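Long-range contacts in (2Z,6E)-hedycaryol synthase (Kitasatospora setae, PDB 4MC3), which converts (2E,6E)-farnesyl diphosphate and water into (2Z,6E)-hedycaryol and diphosphate through a magnesium-dependent 1,11-cyclization: residues Phe4-Asp8 with Leu250-Val254; Leu15-Leu21 with Ala57-Ala63; Thr155-Leu159 with Tyr171-Arg175; Ser199-Pro205 with Glu278-Leu284. All coordinates share one frame. Numbering follows the deposited sequence.

Interaction 1 of 4, residues Phe4-Asp8 with Leu250-Val254; sequences FEIPD and LQEAV
Val254 and the ring of Phe4 make the apolar centre where the extended N-terminal segment 4-8 of this class I terpene cyclase lies across the first turn of helix 250-282. Phe4 (chi1 p, ring at chi2 88°) points its CA-to-CB bond at the helix and receives Val254 (chi1 t) over one ring face: CG2 of Val254 is 3.9 Å from the Phe4 ring centroid, 18° off the normal, a CH-pi contact. Leu250, one turn earlier, adds its CD2 at 4.0 Å from Phe4 CD2, and further along Pro7 CD rests 3.7 Å from Val254 CG1. Ile6, between them, turns its CA-to-CB bond away, and Val223 of helix 204-225 takes up Phe4, Ile6 and Pro7, so the segment bridges two helices. Residues 5 to 7 have phi from -55° to -93° and psi from 114° to 154°, while 250-254 is regular helix; the closest CA pair is Phe4 and Gln251, 5.3 Å. At the polar edge, Gln251 (chi1 t, chi2 p) reaches over to Glu5 and reads its backbone at both ends, as a strand partner would. Glu5 N donates to Gln251 OE1 at 2.7 Å, and Gln251 NE2 donates to Glu5 O at 3.3 Å, nearly straight at 171°.

Interaction 2 of 4, residues Leu15-Leu21 with Ala57-Ala63; sequences LECNPHL and AYVWPRA
Asn18, which also forms an Asx turn, docks the N-terminal segment onto the end of helix 52-59; the side chain of Trp60 lies about 7 Å from the bound nerolidol. OD1 of Asn18 (chi1 t) accepts from His20 N at 2.7 Å, within a type I turn 18-21 that contains His20, the N-cap of helix 21-35. Asn18 ND2 donates to Trp60 O at 2.8 Å and Ala63 O at 2.9 Å, gripping the type I turn 60-63. Asn18 N donates to Ala57 O at 3.0 Å; the CA atoms of Asn18 and Pro61 approach to 4.0 Å. Cys17 SG (chi1 t) sits over the Tyr58 ring, 4.1 Å from its centroid. Glu16 forms a two-pronged salt bridge: Arg62 NE to Glu16 OE1 at 2.8 Å, Arg62 NH2 to Glu16 OE2 at 2.9 Å. A water links Glu16 O and Tyr58 O. Around this, Arg62 also pairs with Asp294 of helix 286-309, and Trp60 NE1 bonds Leu184 O of helix 181-188 while its ring packs on helix 65-84.

Interaction 3 of 4, residues Thr155-Leu159 with Tyr171-Arg175; sequences TEAGL and YLDRR
Both segments are helical, 155-159 near the end of helix 136-160 and 171-175 within helix 168-178, and they run roughly antiparallel, with 152° between their N-to-C directions. The short axes come no closer than 12.3 Å and the nearest CA pair, Thr155 and Arg174, is 8.4 Å apart, so long side chains must fill the gap. Arg174 does most of this. Its CA-to-CB bond points at the opposite helix, and with chi1 p and chi2 and chi3 both t the chain stretches across until Arg174 NE donates to Glu156 OE2 at 3.0 Å, a salt bridge made in the guanidinium plane. Glu156 (chi1 m, chi2 t) reaches across to meet it; its other oxygen, OE1, is held by Tyr234 OH. Leu159 CD1 lies over one face of the guanidinium, 3.3 Å from Arg174 NH2, and Thr155 CG2 touches Arg174 CD at 3.8 Å. Tyr171 (chi1 t) offers its ring edge, CE1 standing 4.2 Å from Glu156 OE2, while its hydroxyl is hydrogen-bonded to Asp222 of the NXXXSXXXE motif. Arg175, probably a substrate ligand as in related enzymes, is bonded outside the two segments, to Asp222 by a salt bridge and to Ser178. The arrangement is thus a buried ion pair spanning two roughly antiparallel helices of the all-alpha class I terpene synthase fold, near Asn221 and Ser225, which probably bind magnesium.

Interaction 4 of 4, residues Ser199-Pro205 with Glu278-Leu284; sequences SVRTCGP and ELDRQAL
Gln282 is the keystone here: its CA-to-CB bond points at segment 199-205, and with chi1 m and chi2 t its amide reaches Ser199 with both ends. Gln282 NE2 donates to Ser199 O at 2.8 Å and also to Glu278 OE2, one turn back, at 3.0 Å; Gln282 OE1 accepts from Ser199 OG (chi1 p) in a very short 2.4 Å hydrogen bond. Glu278 (chi1 t, chi2 p) turns its other oxygen to the poorly ordered Arg281, Arg281 NH2 to Glu278 OE1 being a 3.2 Å salt bridge. Glu278 CG is 3.8 Å from Cys203 SG and Glu278 CB 4.0 Å from Pro205 CG. Val200 (chi1 t) puts CG2 4.0 Å from Leu279 CD2 and 3.6 Å from Leu284 CD1, both leucines being m, t. Thr202 is the first residue to leave helix 198-201, and Cys203 N-caps the next helix; in the other segment, Ala283 leaves helix 250-282 with positive phi (56°). Val200 and Leu279 CA atoms are 7.6 Å apart. The contact thus joins the break between helices 198-201 and 204-225 to the C-terminal end of helix 250-282, with Ala292 of helix 286-309 packing against Val200 and Leu279.

In the fold
Interactions 1 and 4 sit near the two ends of helix 250-282, their centres about 38 Å apart, so one long helix anchors both the N-terminal segment and the break before helix 204-225. In each a glutamine on that helix binds backbone of its partner, though interaction 1 is a surface contact and interaction 4 is partly buried. Interaction 2, also partly buried, buries the largest area of the four and combines backbone and asparagine hydrogen bonds with a salt bridge from Glu16 to the exposed Arg62. Interaction 3 is the buried one, yet it rests on charge. It and interaction 2 lie on opposite sides of the chain's centre, and none of the four touches another.

Interaction 1 of 4, residues Phe4-Asp8 with Leu250-Val254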
loop_
_atom_site.group_PDB
_atom_site.type_symbol
_atom_site.label_atom_id
_atom_site.label_comp_id
_atom_site.label_asym_id
_atom_site.label_seq_id
_atom_site.Cartn_x
_atom_site.Cartn_y
_atom_site.Cartn_z
ATOM N N PHE A 4 -27.085 -1.650 -3.960
ATOM C CA PHE A 4 -26.695 -2.810 -3.108
ATOM C C PHE A 4 -26.403 -2.365 -1.673
ATOM O O PHE A 4 -26.081 -1.196 -1.434
ATOM C CB PHE A 4 -25.489 -3.549 -3.724
ATOM C CG PHE A 4 -24.158 -2.878 -3.487
ATOM C CD1 PHE A 4 -23.417 -3.156 -2.340
ATOM C CD2 PHE A 4 -23.633 -1.989 -4.409
ATOM C CE1 PHE A 4 -22.189 -2.548 -2.117
ATOM C CE2 PHE A 4 -22.402 -1.374 -4.190
ATOM C CZ PHE A 4 -21.673 -1.655 -3.048
ATOM N N GLU A 5 -26.507 -3.300 -0.727
ATOM C CA GLU A 5 -26.213 -3.032 0.680
ATOM C C GLU A 5 -24.758 -3.369 0.994
ATOM O O GLU A 5 -24.349 -4.526 0.931
ATOM C CB GLU A 5 -27.125 -3.858 1.581
ATOM C CG GLU A 5 -28.596 -3.507 1.438
ATOM C CD GLU A 5 -29.499 -4.445 2.209
ATOM O OE1 GLU A 5 -29.103 -4.898 3.306
ATOM O OE2 GLU A 5 -30.611 -4.725 1.716
ATOM N N ILE A 6 -23.986 -2.340 1.320
ATOM C CA ILE A 6 -22.589 -2.489 1.700
ATOM C C ILE A 6 -22.486 -3.399 2.911
ATOM O O ILE A 6 -23.144 -3.148 3.899
ATOM C CB ILE A 6 -21.981 -1.121 2.087
ATOM C CG1 ILE A 6 -21.817 -0.230 0.853
ATOM C CG2 ILE A 6 -20.641 -1.285 2.801
ATOM C CD1 ILE A 6 -20.589 -0.541 0.024
ATOM N N PRO A 7 -21.642 -4.442 2.852
ATOM C CA PRO A 7 -21.488 -5.297 4.031
ATOM C C PRO A 7 -21.088 -4.513 5.294
ATOM O O PRO A 7 -20.492 -3.435 5.211
ATOM C CB PRO A 7 -20.380 -6.276 3.625
ATOM C CG PRO A 7 -20.428 -6.298 2.134
ATOM C CD PRO A 7 -20.801 -4.901 1.727
ATOM N N ASP A 8 -21.436 -5.053 6.452
ATOM C CA ASP A 8 -21.095 -4.420 7.724
ATOM C C ASP A 8 -19.757 -4.989 8.125
ATOM O O ASP A 8 -19.666 -5.837 8.993
ATOM C CB ASP A 8 -22.162 -4.691 8.806
ATOM C CG ASP A 8 -23.259 -3.645 8.815
ATOM O OD1 ASP A 8 -22.965 -2.488 9.194
ATOM O OD2 ASP A 8 -24.410 -3.982 8.448
ATOM N N LEU A 250 -25.438 -7.744 -8.732
ATOM C CA LEU A 250 -24.398 -6.914 -8.102
ATOM C C LEU A 250 -24.265 -7.220 -6.613
ATOM O O LEU A 250 -23.149 -7.341 -6.082
ATOM C CB LEU A 250 -24.703 -5.426 -8.305
ATOM C CG LEU A 250 -23.663 -4.412 -7.824
ATOM C CD1 LEU A 250 -22.253 -4.768 -8.278
ATOM C CD2 LEU A 250 -24.018 -3.012 -8.307
ATOM N N GLN A 251 -25.407 -7.339 -5.937
ATOM C CA GLN A 251 -25.433 -7.753 -4.547
ATOM C C GLN A 251 -24.829 -9.134 -4.314
ATOM O O GLN A 251 -24.127 -9.345 -3.323
ATOM C CB GLN A 251 -26.861 -7.765 -4.009
ATOM C CG GLN A 251 -26.919 -8.005 -2.511
ATOM C CD GLN A 251 -26.442 -6.801 -1.736
ATOM O OE1 GLN A 251 -27.041 -5.733 -1.822
ATOM N NE2 GLN A 251 -25.340 -6.951 -0.994
ATOM N N GLU A 252 -25.121 -10.073 -5.205
ATOM C CA GLU A 252 -24.572 -11.402 -5.105
ATOM C C GLU A 252 -23.042 -11.358 -5.265
ATOM O O GLU A 252 -22.340 -12.058 -4.576
ATOM C CB GLU A 252 -25.185 -12.334 -6.134
ATOM C CG GLU A 252 -26.615 -12.745 -5.760
ATOM C CD GLU A 252 -27.372 -13.437 -6.887
ATOM O OE1 GLU A 252 -27.181 -13.079 -8.082
ATOM O OE2 GLU A 252 -28.177 -14.341 -6.562
ATOM N N ALA A 253 -22.542 -10.555 -6.189
ATOM C CA ALA A 253 -21.084 -10.441 -6.361
ATOM C C ALA A 253 -20.428 -9.781 -5.141
ATOM O O ALA A 253 -19.337 -10.191 -4.715
ATOM C CB ALA A 253 -20.751 -9.695 -7.610
ATOM N N VAL A 254 -21.071 -8.742 -4.610
ATOM C CA VAL A 254 -20.630 -8.079 -3.388
ATOM C C VAL A 254 -20.564 -9.062 -2.235
ATOM O O VAL A 254 -19.592 -9.055 -1.440
ATOM C CB VAL A 254 -21.523 -6.871 -3.016
ATOM C CG1 VAL A 254 -21.271 -6.400 -1.579
ATOM C CG2 VAL A 254 -21.266 -5.728 -3.980
#

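Interaction 2 of 4, residues Leu15-Leu21 with Ala57-Ala63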
loop_
_atom_site.group_PDB
_atom_site.type_symbol
_atom_site.label_atom_id
_atom_site.label_comp_id
_atom_site.label_asym_id
_atom_site.label_seq_id
_atom_site.Cartn_x
_atom_site.Cartn_y
_atom_site.Cartn_z
ATOM N N LEU A 15 -8.669 0.842 16.319
ATOM C CA LEU A 15 -8.473 1.915 15.371
ATOM C C LEU A 15 -7.453 2.887 15.955
ATOM O O LEU A 15 -7.709 3.528 16.936
ATOM C CB LEU A 15 -9.769 2.650 15.030
ATOM C CG LEU A 15 -9.649 3.844 14.104
ATOM C CD1 LEU A 15 -9.242 3.331 12.732
ATOM C CD2 LEU A 15 -10.951 4.615 13.994
ATOM N N GLU A 16 -6.293 3.001 15.308
ATOM C CA GLU A 16 -5.164 3.858 15.711
ATOM C C GLU A 16 -4.884 4.942 14.649
ATOM O O GLU A 16 -5.029 4.689 13.453
ATOM C CB GLU A 16 -3.884 3.029 15.891
ATOM C CG GLU A 16 -3.995 1.895 16.857
ATOM C CD GLU A 16 -2.729 1.084 16.999
ATOM O OE1 GLU A 16 -1.607 1.527 16.666
ATOM O OE2 GLU A 16 -2.837 -0.001 17.558
ATOM N N CYS A 17 -4.501 6.127 15.082
ATOM C CA CYS A 17 -4.228 7.230 14.187
ATOM C C CYS A 17 -3.021 7.974 14.755
ATOM O O CYS A 17 -2.819 8.055 15.955
ATOM C CB CYS A 17 -5.424 8.161 14.011
ATOM S SG CYS A 17 -5.331 9.283 12.586
ATOM N N ASN A 18 -2.148 8.469 13.878
ATOM C CA ASN A 18 -0.956 9.098 14.376
ATOM C C ASN A 18 -1.208 10.478 15.013
ATOM O O ASN A 18 -1.821 11.332 14.388
ATOM C CB ASN A 18 0.023 9.272 13.204
ATOM C CG ASN A 18 1.418 9.504 13.683
ATOM O OD1 ASN A 18 1.673 10.504 14.349
ATOM N ND2 ASN A 18 2.333 8.567 13.419
ATOM N N PRO A 19 -0.712 10.696 16.256
ATOM C CA PRO A 19 -0.900 11.989 16.933
ATOM C C PRO A 19 -0.169 13.170 16.253
ATOM O O PRO A 19 -0.463 14.353 16.550
ATOM C CB PRO A 19 -0.296 11.725 18.310
ATOM C CG PRO A 19 0.576 10.554 18.199
ATOM C CD PRO A 19 0.064 9.725 17.078
ATOM N N HIS A 20 0.753 12.874 15.319
ATOM C CA HIS A 20 1.569 13.922 14.684
ATOM C C HIS A 20 1.039 14.442 13.327
ATOM O O HIS A 20 1.771 15.129 12.589
ATOM C CB HIS A 20 2.993 13.421 14.505
ATOM C CG HIS A 20 3.662 12.997 15.756
ATOM N ND1 HIS A 20 3.972 13.888 16.769
ATOM C CD2 HIS A 20 4.099 11.785 16.169
ATOM C CE1 HIS A 20 4.569 13.231 17.753
ATOM N NE2 HIS A 20 4.683 11.962 17.404
ATOM N N LEU A 21 -0.194 14.110 12.984
ATOM C CA LEU A 21 -0.790 14.441 11.695
ATOM C C LEU A 21 -0.661 15.935 11.312
ATOM O O LEU A 21 -0.259 16.275 10.210
ATOM C CB LEU A 21 -2.261 14.075 11.698
ATOM C CG LEU A 21 -3.094 14.502 10.489
ATOM C CD1 LEU A 21 -2.518 14.001 9.175
ATOM C CD2 LEU A 21 -4.546 14.062 10.630
ATOM N N ALA A 57 -1.598 9.042 8.281
ATOM C CA ALA A 57 -1.756 8.960 9.731
ATOM C C ALA A 57 -2.410 7.622 10.107
ATOM O O ALA A 57 -2.158 7.091 11.193
ATOM C CB ALA A 57 -2.577 10.113 10.258
ATOM N N TYR A 58 -3.180 7.052 9.193
ATOM C CA TYR A 58 -3.763 5.717 9.404
ATOM C C TYR A 58 -2.837 4.559 8.964
ATOM O O TYR A 58 -2.917 3.430 9.467
ATOM C CB TYR A 58 -5.090 5.529 8.682
ATOM C CG TYR A 58 -6.276 6.217 9.344
ATOM C CD1 TYR A 58 -6.981 7.196 8.708
ATOM C CD2 TYR A 58 -6.637 5.888 10.650
ATOM C CE1 TYR A 58 -8.111 7.791 9.328
ATOM C CE2 TYR A 58 -7.709 6.492 11.289
ATOM C CZ TYR A 58 -8.453 7.437 10.612
ATOM O OH TYR A 58 -9.523 8.032 11.254
ATOM N N VAL A 59 -1.956 4.838 8.007
ATOM C CA VAL A 59 -0.977 3.825 7.603
ATOM C C VAL A 59 0.111 3.571 8.644
ATOM O O VAL A 59 0.513 2.440 8.897
ATOM C CB VAL A 59 -0.310 4.176 6.222
ATOM C CG1 VAL A 59 0.752 3.137 5.903
ATOM C CG2 VAL A 59 -1.358 4.258 5.120
ATOM N N TRP A 60 0.622 4.676 9.225
ATOM C CA TRP A 60 1.709 4.673 10.167
ATOM C C TRP A 60 1.308 5.297 11.485
ATOM O O TRP A 60 1.937 6.263 11.924
ATOM C CB TRP A 60 2.965 5.390 9.610
ATOM C CG TRP A 60 3.430 4.853 8.299
ATOM C CD1 TRP A 60 4.083 3.672 8.064
ATOM C CD2 TRP A 60 3.319 5.501 7.037
ATOM N NE1 TRP A 60 4.336 3.534 6.713
ATOM C CE2 TRP A 60 3.867 4.642 6.065
ATOM C CE3 TRP A 60 2.762 6.723 6.616
ATOM C CZ2 TRP A 60 3.929 5.004 4.737
ATOM C CZ3 TRP A 60 2.787 7.056 5.296
ATOM C CH2 TRP A 60 3.359 6.186 4.352
ATOM N N PRO A 61 0.290 4.719 12.167
ATOM C CA PRO A 61 -0.171 5.345 13.425
ATOM C C PRO A 61 0.831 5.435 14.532
ATOM O O PRO A 61 0.699 6.301 15.396
ATOM C CB PRO A 61 -1.379 4.477 13.831
ATOM C CG PRO A 61 -1.082 3.130 13.169
ATOM C CD PRO A 61 -0.497 3.542 11.819
ATOM N N ARG A 62 1.844 4.554 14.525
ATOM C CA ARG A 62 2.842 4.483 15.568
ATOM C C ARG A 62 4.148 5.215 15.239
ATOM O O ARG A 62 5.105 5.168 16.020
ATOM C CB ARG A 62 3.149 3.017 15.887
ATOM C CG ARG A 62 1.848 2.344 16.378
ATOM C CD ARG A 62 2.059 0.853 16.601
ATOM N NE ARG A 62 0.814 0.220 17.056
ATOM C CZ ARG A 62 0.746 -0.963 17.687
ATOM N NH1 ARG A 62 1.856 -1.631 17.921
ATOM N NH2 ARG A 62 -0.416 -1.450 18.111
ATOM N N ALA A 63 4.223 5.793 14.047
ATOM C CA ALA A 63 5.459 6.424 13.660
ATOM C C ALA A 63 5.773 7.696 14.433
ATOM O O ALA A 63 4.872 8.438 14.824
ATOM C CB ALA A 63 5.354 6.774 12.196
HETATM O O HOH W 1 -4.649 2.724 11.355
#

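Interaction 3 of 4, residues Thr155-Leu159 with Tyr171-Arg175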
loop_
_atom_site.group_PDB
_atom_site.type_symbol
_atom_site.label_atom_id
_atom_site.label_comp_id
_atom_site.label_asym_id
_atom_site.label_seq_id
_atom_site.Cartn_x
_atom_site.Cartn_y
_atom_site.Cartn_z
ATOM N N THR A 155 0.341 -3.298 -16.588
ATOM C CA THR A 155 -0.416 -4.564 -16.658
ATOM C C THR A 155 -1.898 -4.380 -16.963
ATOM O O THR A 155 -2.471 -5.050 -17.867
ATOM C CB THR A 155 -0.255 -5.351 -15.372
ATOM O OG1 THR A 155 1.137 -5.619 -15.210
ATOM C CG2 THR A 155 -1.038 -6.692 -15.452
ATOM N N GLU A 156 -2.543 -3.483 -16.229
ATOM C CA GLU A 156 -3.963 -3.323 -16.407
ATOM C C GLU A 156 -4.287 -2.749 -17.784
ATOM O O GLU A 156 -5.259 -3.177 -18.403
ATOM C CB GLU A 156 -4.534 -2.531 -15.219
ATOM C CG GLU A 156 -4.330 -3.366 -13.934
ATOM C CD GLU A 156 -5.170 -2.965 -12.738
ATOM O OE1 GLU A 156 -5.562 -1.767 -12.705
ATOM O OE2 GLU A 156 -5.416 -3.860 -11.828
ATOM N N ALA A 157 -3.443 -1.854 -18.317
ATOM C CA ALA A 157 -3.701 -1.289 -19.639
ATOM C C ALA A 157 -3.578 -2.402 -20.705
ATOM O O ALA A 157 -4.338 -2.425 -21.667
ATOM C CB ALA A 157 -2.758 -0.131 -19.922
ATOM N N GLY A 158 -2.647 -3.327 -20.504
ATOM C CA GLY A 158 -2.431 -4.474 -21.427
ATOM C C GLY A 158 -3.633 -5.391 -21.458
ATOM O O GLY A 158 -4.100 -5.793 -22.521
ATOM N N LEU A 159 -4.127 -5.723 -20.275
ATOM C CA LEU A 159 -5.348 -6.502 -20.112
ATOM C C LEU A 159 -6.575 -5.871 -20.742
ATOM O O LEU A 159 -7.433 -6.594 -21.283
ATOM C CB LEU A 159 -5.599 -6.789 -18.621
ATOM C CG LEU A 159 -4.603 -7.826 -18.066
ATOM C CD1 LEU A 159 -4.713 -7.940 -16.567
ATOM C CD2 LEU A 159 -4.723 -9.218 -18.695
ATOM N N TYR A 171 -5.923 -11.217 -10.978
ATOM C CA TYR A 171 -6.266 -9.887 -10.437
ATOM C C TYR A 171 -5.749 -9.744 -9.021
ATOM O O TYR A 171 -5.093 -8.732 -8.677
ATOM C CB TYR A 171 -7.764 -9.590 -10.526
ATOM C CG TYR A 171 -8.190 -8.334 -9.750
ATOM C CD1 TYR A 171 -7.900 -7.077 -10.210
ATOM C CD2 TYR A 171 -8.831 -8.436 -8.533
ATOM C CE1 TYR A 171 -8.277 -5.961 -9.511
ATOM C CE2 TYR A 171 -9.218 -7.328 -7.820
ATOM C CZ TYR A 171 -8.950 -6.075 -8.325
ATOM O OH TYR A 171 -9.294 -4.942 -7.627
ATOM N N LEU A 172 -6.012 -10.723 -8.145
ATOM C CA LEU A 172 -5.571 -10.552 -6.754
ATOM C C LEU A 172 -4.037 -10.505 -6.639
ATOM O O LEU A 172 -3.473 -9.809 -5.799
ATOM C CB LEU A 172 -6.135 -11.642 -5.818
ATOM C CG LEU A 172 -7.649 -11.751 -5.715
ATOM C CD1 LEU A 172 -8.060 -12.901 -4.774
ATOM C CD2 LEU A 172 -8.216 -10.450 -5.217
ATOM N N ASP A 173 -3.362 -11.243 -7.493
ATOM C CA ASP A 173 -1.905 -11.291 -7.477
ATOM C C ASP A 173 -1.355 -9.898 -7.762
ATOM O O ASP A 173 -0.330 -9.526 -7.154
ATOM C CB ASP A 173 -1.384 -12.240 -8.536
ATOM C CG ASP A 173 -1.489 -13.709 -8.145
ATOM O OD1 ASP A 173 -1.712 -14.029 -6.959
ATOM O OD2 ASP A 173 -1.200 -14.563 -9.026
ATOM N N ARG A 174 -1.965 -9.152 -8.656
ATOM C CA ARG A 174 -1.550 -7.765 -8.965
ATOM C C ARG A 174 -2.136 -6.721 -8.006
ATOM O O ARG A 174 -1.444 -5.719 -7.633
ATOM C CB ARG A 174 -1.756 -7.393 -10.406
ATOM C CG ARG A 174 -3.138 -7.131 -10.811
ATOM C CD ARG A 174 -3.121 -6.624 -12.271
ATOM N NE ARG A 174 -4.484 -6.573 -12.714
ATOM C CZ ARG A 174 -5.145 -7.628 -13.223
ATOM N NH1 ARG A 174 -6.407 -7.494 -13.565
ATOM N NH2 ARG A 174 -4.545 -8.805 -13.389
ATOM N N ARG A 175 -3.350 -6.975 -7.512
ATOM C CA ARG A 175 -4.031 -6.059 -6.629
ATOM C C ARG A 175 -3.290 -5.895 -5.294
ATOM O O ARG A 175 -3.327 -4.818 -4.681
ATOM C CB ARG A 175 -5.480 -6.503 -6.382
ATOM C CG ARG A 175 -6.308 -5.517 -5.648
ATOM C CD ARG A 175 -6.470 -4.220 -6.369
ATOM N NE ARG A 175 -7.463 -3.388 -5.719
ATOM C CZ ARG A 175 -7.244 -2.165 -5.256
ATOM N NH1 ARG A 175 -6.051 -1.558 -5.395
ATOM N NH2 ARG A 175 -8.217 -1.563 -4.642
#

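Interaction 4 of 4, residues Ser199-Pro205 with Glu278-Leu284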
loop_
_atom_site.group_PDB
_atom_site.type_symbol
_atom_site.label_atom_id
_atom_site.label_comp_id
_atom_site.label_asym_id
_atom_site.label_seq_id
_atom_site.Cartn_x
_atom_site.Cartn_y
_atom_site.Cartn_z
ATOM N N SER A 199 15.628 -12.351 6.981
ATOM C CA SER A 199 15.021 -13.631 7.282
ATOM C C SER A 199 13.646 -13.558 7.942
ATOM O O SER A 199 12.954 -14.571 8.034
ATOM C CB SER A 199 15.963 -14.441 8.191
ATOM O OG SER A 199 16.052 -13.875 9.484
ATOM N N VAL A 200 13.285 -12.385 8.461
ATOM C CA VAL A 200 11.950 -12.135 9.016
ATOM C C VAL A 200 11.076 -11.415 7.972
ATOM O O VAL A 200 9.903 -11.794 7.801
ATOM C CB VAL A 200 12.032 -11.265 10.300
ATOM C CG1 VAL A 200 10.638 -10.882 10.794
ATOM C CG2 VAL A 200 12.787 -12.039 11.365
ATOM N N ARG A 201 11.637 -10.438 7.275
ATOM C CA ARG A 201 10.877 -9.638 6.291
ATOM C C ARG A 201 10.231 -10.513 5.219
ATOM O O ARG A 201 9.120 -10.248 4.780
ATOM C CB ARG A 201 11.764 -8.610 5.599
ATOM C CG ARG A 201 10.993 -7.602 4.768
ATOM C CD ARG A 201 11.879 -6.570 4.102
ATOM N NE ARG A 201 12.590 -5.711 5.040
ATOM C CZ ARG A 201 13.896 -5.735 5.307
ATOM N NH1 ARG A 201 14.737 -6.605 4.723
ATOM N NH2 ARG A 201 14.386 -4.891 6.190
ATOM N N THR A 202 10.906 -11.598 4.854
ATOM C CA THR A 202 10.497 -12.446 3.740
ATOM C C THR A 202 10.247 -13.894 4.212
ATOM O O THR A 202 10.190 -14.837 3.387
ATOM C CB THR A 202 11.571 -12.450 2.625
ATOM O OG1 THR A 202 12.774 -13.037 3.110
ATOM C CG2 THR A 202 11.884 -11.052 2.113
ATOM N N CYS A 203 10.067 -14.104 5.518
ATOM C CA CYS A 203 9.669 -15.422 6.023
ATOM C C CYS A 203 8.216 -15.758 5.593
ATOM O O CYS A 203 7.443 -14.832 5.195
ATOM C CB CYS A 203 9.851 -15.505 7.540
ATOM S SG CYS A 203 8.621 -14.762 8.620
ATOM N N GLY A 204 7.854 -17.037 5.684
ATOM C CA GLY A 204 6.553 -17.498 5.233
ATOM C C GLY A 204 5.396 -16.800 5.908
ATOM O O GLY A 204 4.495 -16.288 5.217
ATOM N N PRO A 205 5.406 -16.757 7.257
ATOM C CA PRO A 205 4.267 -16.128 7.893
ATOM C C PRO A 205 4.179 -14.628 7.558
ATOM O O PRO A 205 3.069 -14.099 7.457
ATOM C CB PRO A 205 4.526 -16.360 9.398
ATOM C CG PRO A 205 5.326 -17.633 9.450
ATOM C CD PRO A 205 6.149 -17.638 8.198
ATOM N N GLU A 278 7.580 -18.640 14.211
ATOM C CA GLU A 278 8.744 -18.540 13.351
ATOM C C GLU A 278 9.828 -17.687 14.031
ATOM O O GLU A 278 11.012 -17.946 13.843
ATOM C CB GLU A 278 8.362 -17.925 11.983
ATOM C CG GLU A 278 9.530 -17.568 11.048
ATOM C CD GLU A 278 10.317 -18.806 10.576
ATOM O OE1 GLU A 278 9.830 -19.928 10.800
ATOM O OE2 GLU A 278 11.406 -18.678 9.957
ATOM N N LEU A 279 9.433 -16.646 14.770
ATOM C CA LEU A 279 10.446 -15.822 15.475
ATOM C C LEU A 279 11.253 -16.696 16.465
ATOM O O LEU A 279 12.469 -16.555 16.577
ATOM C CB LEU A 279 9.776 -14.635 16.170
ATOM C CG LEU A 279 9.153 -13.595 15.200
ATOM C CD1 LEU A 279 8.380 -12.553 15.982
ATOM C CD2 LEU A 279 10.218 -12.914 14.353
ATOM N N ASP A 280 10.568 -17.615 17.164
ATOM C CA ASP A 280 11.212 -18.623 18.066
ATOM C C ASP A 280 12.183 -19.578 17.336
ATOM O O ASP A 280 13.272 -19.847 17.830
ATOM C CB ASP A 280 10.091 -19.372 18.774
ATOM C CG ASP A 280 9.347 -18.491 19.779
ATOM O OD1 ASP A 280 9.820 -17.376 20.076
ATOM O OD2 ASP A 280 8.292 -18.914 20.293
ATOM N N ARG A 281 11.798 -20.099 16.180
ATOM C CA ARG A 281 12.666 -20.932 15.349
ATOM C C ARG A 281 13.953 -20.251 14.894
ATOM O O ARG A 281 14.967 -20.930 14.668
ATOM C CB ARG A 281 11.896 -21.429 14.118
ATOM C CG ARG A 281 10.823 -22.450 14.448
ATOM C CD ARG A 281 10.264 -23.080 13.186
ATOM N NE ARG A 281 8.916 -23.597 13.410
ATOM C CZ ARG A 281 7.786 -23.013 13.011
ATOM N NH1 ARG A 281 6.621 -23.594 13.288
ATOM N NH2 ARG A 281 7.797 -21.862 12.331
ATOM N N GLN A 282 13.927 -18.921 14.770
ATOM C CA GLN A 282 15.097 -18.190 14.287
ATOM C C GLN A 282 16.067 -17.813 15.411
ATOM O O GLN A 282 17.227 -17.516 15.140
ATOM C CB GLN A 282 14.691 -16.946 13.485
ATOM C CG GLN A 282 14.092 -17.317 12.134
ATOM C CD GLN A 282 14.049 -16.179 11.132
ATOM O OE1 GLN A 282 14.904 -15.284 11.118
ATOM N NE2 GLN A 282 13.047 -16.226 10.253
ATOM N N ALA A 283 15.600 -17.838 16.650
ATOM C CA ALA A 283 16.425 -17.473 17.799
ATOM C C ALA A 283 17.014 -16.072 17.667
ATOM O O ALA A 283 18.191 -15.852 17.817
ATOM C CB ALA A 283 17.525 -18.496 18.037
ATOM N N LEU A 284 16.139 -15.110 17.460
ATOM C CA LEU A 284 16.534 -13.713 17.224
ATOM C C LEU A 284 16.824 -12.942 18.509
ATOM O O LEU A 284 16.288 -13.248 19.590
ATOM C CB LEU A 284 15.384 -13.021 16.503
ATOM C CG LEU A 284 15.062 -13.607 15.150
ATOM C CD1 LEU A 284 13.671 -13.156 14.703
ATOM C CD2 LEU A 284 16.146 -13.229 14.156
#